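Local coordinates for protein Pcdhgc3 (Mus musculus, PDB 4ZI8) that is probably a calcium-dependent cell-adhesion protein that may help establish and maintain specific neuronal connections in the brain, here represented by its first three extracellular cadherin repeats, at residues 194-205 with 216-227. Sequence-based numbering, arbitrary orientation.
Sequences WEREPSVQLVLT and ATLPIRITVLDA. With CA (calcium ion), chain Q; CA (calcium ion), chain R.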
loop_
_atom_site.group_PDB
_atom_site.type_symbol
_atom_site.label_atom_id
_atom_site.label_comp_id
_atom_site.label_asym_id
_atom_site.label_seq_id
_atom_site.Cartn_x
_atom_site.Cartn_y
_atom_site.Cartn_z
ATOM N N TRP B 194 -7.247 9.435 -8.865
ATOM C CA TRP B 194 -6.238 10.472 -9.067
ATOM C C TRP B 194 -6.657 11.469 -10.127
ATOM O O TRP B 194 -6.362 12.675 -10.000
ATOM C CB TRP B 194 -4.879 9.871 -9.464
ATOM C CG TRP B 194 -3.801 10.927 -9.567
ATOM C CD1 TRP B 194 -2.911 11.299 -8.587
ATOM C CD2 TRP B 194 -3.515 11.756 -10.702
ATOM N NE1 TRP B 194 -2.091 12.304 -9.053
ATOM C CE2 TRP B 194 -2.447 12.608 -10.339
ATOM C CE3 TRP B 194 -4.070 11.871 -11.985
ATOM C CZ2 TRP B 194 -1.911 13.545 -11.213
ATOM C CZ3 TRP B 194 -3.533 12.800 -12.861
ATOM C CH2 TRP B 194 -2.468 13.638 -12.459
ATOM N N GLU B 195 -7.334 10.960 -11.153
ATOM C CA GLU B 195 -7.728 11.787 -12.279
ATOM C C GLU B 195 -8.735 12.837 -11.857
ATOM O O GLU B 195 -8.795 13.896 -12.460
ATOM C CB GLU B 195 -8.300 10.938 -13.419
ATOM C CG GLU B 195 -7.243 10.238 -14.276
ATOM C CD GLU B 195 -6.599 9.050 -13.583
ATOM O OE1 GLU B 195 -7.255 8.452 -12.714
ATOM O OE2 GLU B 195 -5.438 8.702 -13.903
ATOM N N ARG B 196 -9.519 12.548 -10.823
ATOM C CA ARG B 196 -10.590 13.441 -10.423
ATOM C C ARG B 196 -10.170 14.313 -9.224
ATOM O O ARG B 196 -10.331 15.524 -9.241
ATOM C CB ARG B 196 -11.847 12.624 -10.121
ATOM C CG ARG B 196 -12.959 13.385 -9.402
ATOM C CD ARG B 196 -14.149 12.468 -9.083
ATOM N NE ARG B 196 -15.208 13.161 -8.345
ATOM C CZ ARG B 196 -15.418 13.047 -7.032
ATOM N NH1 ARG B 196 -14.646 12.252 -6.298
ATOM N NH2 ARG B 196 -16.407 13.723 -6.451
ATOM N N GLU B 197 -9.604 13.697 -8.194
ATOM C CA GLU B 197 -9.124 14.436 -7.048
ATOM C C GLU B 197 -7.788 13.845 -6.588
ATOM O O GLU B 197 -7.770 12.801 -5.943
ATOM C CB GLU B 197 -10.169 14.401 -5.920
ATOM C CG GLU B 197 -9.989 15.490 -4.881
ATOM C CD GLU B 197 -11.044 15.448 -3.772
ATOM O OE1 GLU B 197 -12.009 14.657 -3.887
ATOM O OE2 GLU B 197 -10.897 16.213 -2.780
ATOM N N PRO B 198 -6.668 14.503 -6.929
ATOM C CA PRO B 198 -5.355 13.923 -6.643
ATOM C C PRO B 198 -4.883 14.126 -5.211
ATOM O O PRO B 198 -3.840 13.592 -4.820
ATOM C CB PRO B 198 -4.429 14.661 -7.618
ATOM C CG PRO B 198 -5.081 15.954 -7.849
ATOM C CD PRO B 198 -6.559 15.685 -7.803
ATOM N N SER B 199 -5.655 14.816 -4.413
ATOM C CA SER B 199 -5.310 14.967 -3.014
ATOM C C SER B 199 -6.576 15.192 -2.237
ATOM O O SER B 199 -7.527 15.698 -2.750
ATOM C CB SER B 199 -4.310 16.085 -2.801
ATOM O OG SER B 199 -4.925 17.298 -2.995
ATOM N N VAL B 200 -6.548 14.787 -0.995
ATOM C CA VAL B 200 -7.675 14.939 -0.144
ATOM C C VAL B 200 -7.216 15.451 1.203
ATOM O O VAL B 200 -6.250 15.010 1.724
ATOM C CB VAL B 200 -8.371 13.609 0.078
ATOM C CG1 VAL B 200 -9.594 13.793 0.904
ATOM C CG2 VAL B 200 -8.721 12.986 -1.233
ATOM N N GLN B 201 -7.948 16.391 1.742
ATOM C CA GLN B 201 -7.606 16.956 3.022
ATOM C C GLN B 201 -8.664 16.610 4.052
ATOM O O GLN B 201 -9.805 16.810 3.822
ATOM C CB GLN B 201 -7.432 18.462 2.870
ATOM C CG GLN B 201 -6.271 18.842 1.947
ATOM C CD GLN B 201 -6.569 18.740 0.430
ATOM O OE1 GLN B 201 -7.640 19.067 -0.037
ATOM N NE2 GLN B 201 -5.588 18.313 -0.325
ATOM N N LEU B 202 -8.252 16.072 5.175
ATOM C CA LEU B 202 -9.170 15.715 6.229
ATOM C C LEU B 202 -8.735 16.283 7.569
ATOM O O LEU B 202 -7.632 16.669 7.722
ATOM C CB LEU B 202 -9.236 14.213 6.394
ATOM C CG LEU B 202 -9.444 13.325 5.205
ATOM C CD1 LEU B 202 -9.130 11.897 5.516
ATOM C CD2 LEU B 202 -10.865 13.448 4.751
ATOM N N VAL B 203 -9.648 16.292 8.522
ATOM C CA VAL B 203 -9.337 16.695 9.867
ATOM C C VAL B 203 -9.863 15.640 10.838
ATOM O O VAL B 203 -11.011 15.333 10.826
ATOM C CB VAL B 203 -9.903 18.063 10.282
ATOM C CG1 VAL B 203 -9.490 18.399 11.692
ATOM C CG2 VAL B 203 -9.419 19.148 9.361
ATOM N N LEU B 204 -8.970 15.089 11.636
ATOM C CA LEU B 204 -9.304 14.184 12.723
ATOM C C LEU B 204 -9.397 14.991 14.020
ATOM O O LEU B 204 -8.456 15.711 14.383
ATOM C CB LEU B 204 -8.250 13.088 12.881
ATOM C CG LEU B 204 -8.408 12.056 14.006
ATOM C CD1 LEU B 204 -9.571 11.166 13.722
ATOM C CD2 LEU B 204 -7.117 11.244 14.231
ATOM N N THR B 205 -10.530 14.869 14.692
ATOM C CA THR B 205 -10.758 15.540 15.973
ATOM C C THR B 205 -10.762 14.528 17.113
ATOM O O THR B 205 -11.493 13.549 17.059
ATOM C CB THR B 205 -12.067 16.297 15.956
ATOM O OG1 THR B 205 -11.975 17.335 14.985
ATOM C CG2 THR B 205 -12.357 16.916 17.323
ATOM N N ALA B 216 -8.813 18.214 20.334
ATOM C CA ALA B 216 -7.628 18.561 19.574
ATOM C C ALA B 216 -7.913 18.147 18.127
ATOM O O ALA B 216 -8.734 17.260 17.891
ATOM C CB ALA B 216 -6.387 17.841 20.109
ATOM N N THR B 217 -7.208 18.761 17.187
ATOM C CA THR B 217 -7.338 18.403 15.783
ATOM C C THR B 217 -6.019 17.976 15.170
ATOM O O THR B 217 -4.929 18.448 15.557
ATOM C CB THR B 217 -7.896 19.559 14.970
ATOM O OG1 THR B 217 -7.143 20.737 15.262
ATOM C CG2 THR B 217 -9.339 19.800 15.336
ATOM N N LEU B 218 -6.119 17.115 14.159
ATOM C CA LEU B 218 -4.959 16.696 13.427
ATOM C C LEU B 218 -5.264 16.802 11.922
ATOM O O LEU B 218 -6.093 16.065 11.422
ATOM C CB LEU B 218 -4.579 15.273 13.816
ATOM C CG LEU B 218 -3.351 14.667 13.139
ATOM C CD1 LEU B 218 -2.076 15.345 13.549
ATOM C CD2 LEU B 218 -3.272 13.193 13.426
ATOM N N PRO B 219 -4.630 17.750 11.223
ATOM C CA PRO B 219 -4.739 17.772 9.752
ATOM C C PRO B 219 -4.189 16.502 9.145
ATOM O O PRO B 219 -3.051 16.122 9.451
ATOM C CB PRO B 219 -3.864 18.957 9.322
ATOM C CG PRO B 219 -3.582 19.705 10.567
ATOM C CD PRO B 219 -3.697 18.757 11.730
ATOM N N ILE B 220 -4.973 15.876 8.283
ATOM C CA ILE B 220 -4.524 14.720 7.530
ATOM C C ILE B 220 -4.483 15.071 6.059
ATOM O O ILE B 220 -5.517 15.353 5.445
ATOM C CB ILE B 220 -5.458 13.531 7.759
ATOM C CG1 ILE B 220 -5.508 13.206 9.262
ATOM C CG2 ILE B 220 -5.017 12.330 6.943
ATOM C CD1 ILE B 220 -6.663 12.327 9.590
ATOM N N ARG B 221 -3.296 15.081 5.484
ATOM C CA ARG B 221 -3.225 15.358 4.074
ATOM C C ARG B 221 -2.927 14.066 3.301
ATOM O O ARG B 221 -1.883 13.437 3.460
ATOM C CB ARG B 221 -2.215 16.477 3.793
ATOM C CG ARG B 221 -0.761 16.164 3.919
ATOM C CD ARG B 221 0.078 17.360 3.467
ATOM N NE ARG B 221 1.465 16.972 3.245
ATOM C CZ ARG B 221 2.377 16.867 4.208
ATOM N NH1 ARG B 221 3.620 16.497 3.915
ATOM N NH2 ARG B 221 2.046 17.131 5.468
ATOM N N ILE B 222 -3.881 13.659 2.482
ATOM C CA ILE B 222 -3.694 12.460 1.672
ATOM C C ILE B 222 -3.287 12.796 0.229
ATOM O O ILE B 222 -3.982 13.534 -0.461
ATOM C CB ILE B 222 -4.957 11.628 1.689
ATOM C CG1 ILE B 222 -5.275 11.249 3.139
ATOM C CG2 ILE B 222 -4.797 10.382 0.793
ATOM C CD1 ILE B 222 -6.702 10.960 3.358
ATOM N N THR B 223 -2.133 12.298 -0.199
ATOM C CA THR B 223 -1.737 12.364 -1.591
ATOM C C THR B 223 -2.251 11.113 -2.288
ATOM O O THR B 223 -1.868 9.993 -1.934
ATOM C CB THR B 223 -0.218 12.465 -1.740
ATOM O OG1 THR B 223 0.232 13.640 -1.061
ATOM C CG2 THR B 223 0.190 12.545 -3.220
ATOM N N VAL B 224 -3.146 11.275 -3.251
ATOM C CA VAL B 224 -3.562 10.107 -4.021
ATOM C C VAL B 224 -2.430 9.710 -4.951
ATOM O O VAL B 224 -1.894 10.541 -5.678
ATOM C CB VAL B 224 -4.855 10.372 -4.799
ATOM C CG1 VAL B 224 -5.284 9.114 -5.565
ATOM C CG2 VAL B 224 -5.956 10.811 -3.834
ATOM N N LEU B 225 -2.010 8.453 -4.910
ATOM C CA LEU B 225 -1.020 8.012 -5.905
ATOM C C LEU B 225 -1.679 7.523 -7.195
ATOM O O LEU B 225 -2.584 6.692 -7.164
ATOM C CB LEU B 225 -0.128 6.909 -5.336
ATOM C CG LEU B 225 0.650 7.312 -4.075
ATOM C CD1 LEU B 225 1.333 6.102 -3.470
ATOM C CD2 LEU B 225 1.697 8.360 -4.457
ATOM N N ASP B 226 -1.221 8.048 -8.327
ATOM C CA ASP B 226 -1.729 7.648 -9.627
ATOM C C ASP B 226 -1.484 6.167 -9.904
ATOM O O ASP B 226 -0.422 5.620 -9.565
ATOM C CB ASP B 226 -1.071 8.467 -10.744
ATOM C CG ASP B 226 -1.594 8.088 -12.123
ATOM O OD1 ASP B 226 -2.823 8.145 -12.317
ATOM O OD2 ASP B 226 -0.785 7.739 -13.018
ATOM N N ALA B 227 -2.468 5.523 -10.512
ATOM C CA ALA B 227 -2.278 4.197 -11.069
ATOM C C ALA B 227 -2.576 4.277 -12.557
ATOM O O ALA B 227 -3.266 5.204 -13.007
ATOM C CB ALA B 227 -3.170 3.197 -10.403
HETATM CA CA CA Q . -4.708 6.985 -13.117
HETATM CA CA CA R . -8.470 6.854 -11.855
HETATM O O HOH W 1 -10.324 5.841 -11.103
HETATM O O HOH W 2 -9.534 6.975 -14.054
#
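Glu-195 and Asp-226 meet on one calcium ion. Glu-195 OE2 binds it at 2.0 Å, Asp-226 OD1 at 2.4 Å, and the backbone O of Ala-227 as well. Glu-136, Asp-229 and Asp-262 complete this site. The Asp-226 side chain has a further polar partner in Asn-266. The two carboxylate planes are turned 66° apart, and the metal probably offsets the repulsion between their close oxygens. A bend at chi2 (74°) brings the Glu-195 carboxylate back toward the ions, and its OE1 binds a second calcium ion at 2.2 Å, which also carries two waters. Both ions lie at the junction between the second and third cadherin repeats.

Beside the metal, Asp-226 CB and Pro-198 CB lie over opposite faces of the Trp-194 ring, both toward its rim. Asp-226 CB makes a CH-pi contact, 4.0 Å from the centroid of the five-membered ring. The ring edge, at CD1, lies against Val-224 O. With an alanine in place of Trp-194, Asp-226 CB would probably lose its CH-pi partner and a gap would open between it and Pro-198.

Beyond Pro-198 the segments belong to the hairpin of strands 199-208 and 215-225, which run antiparallel in the cadherin beta-sandwich. Pairs of backbone hydrogen bonds join Val-200 with Ile-222, Leu-202 with Ile-220 and Leu-204 with Leu-218. These six side chains share the buried face, where Phe-170 and Leu-186 touch Leu-202 and Ile-222. Leu-202 CD1 presses tightly on Ile-222 CD1, at 3.4 Å. Ile-220 CG1 lies beside its own backbone N (chi1 -58°), and an extended chi2 carries CD1 to Leu-204 CB.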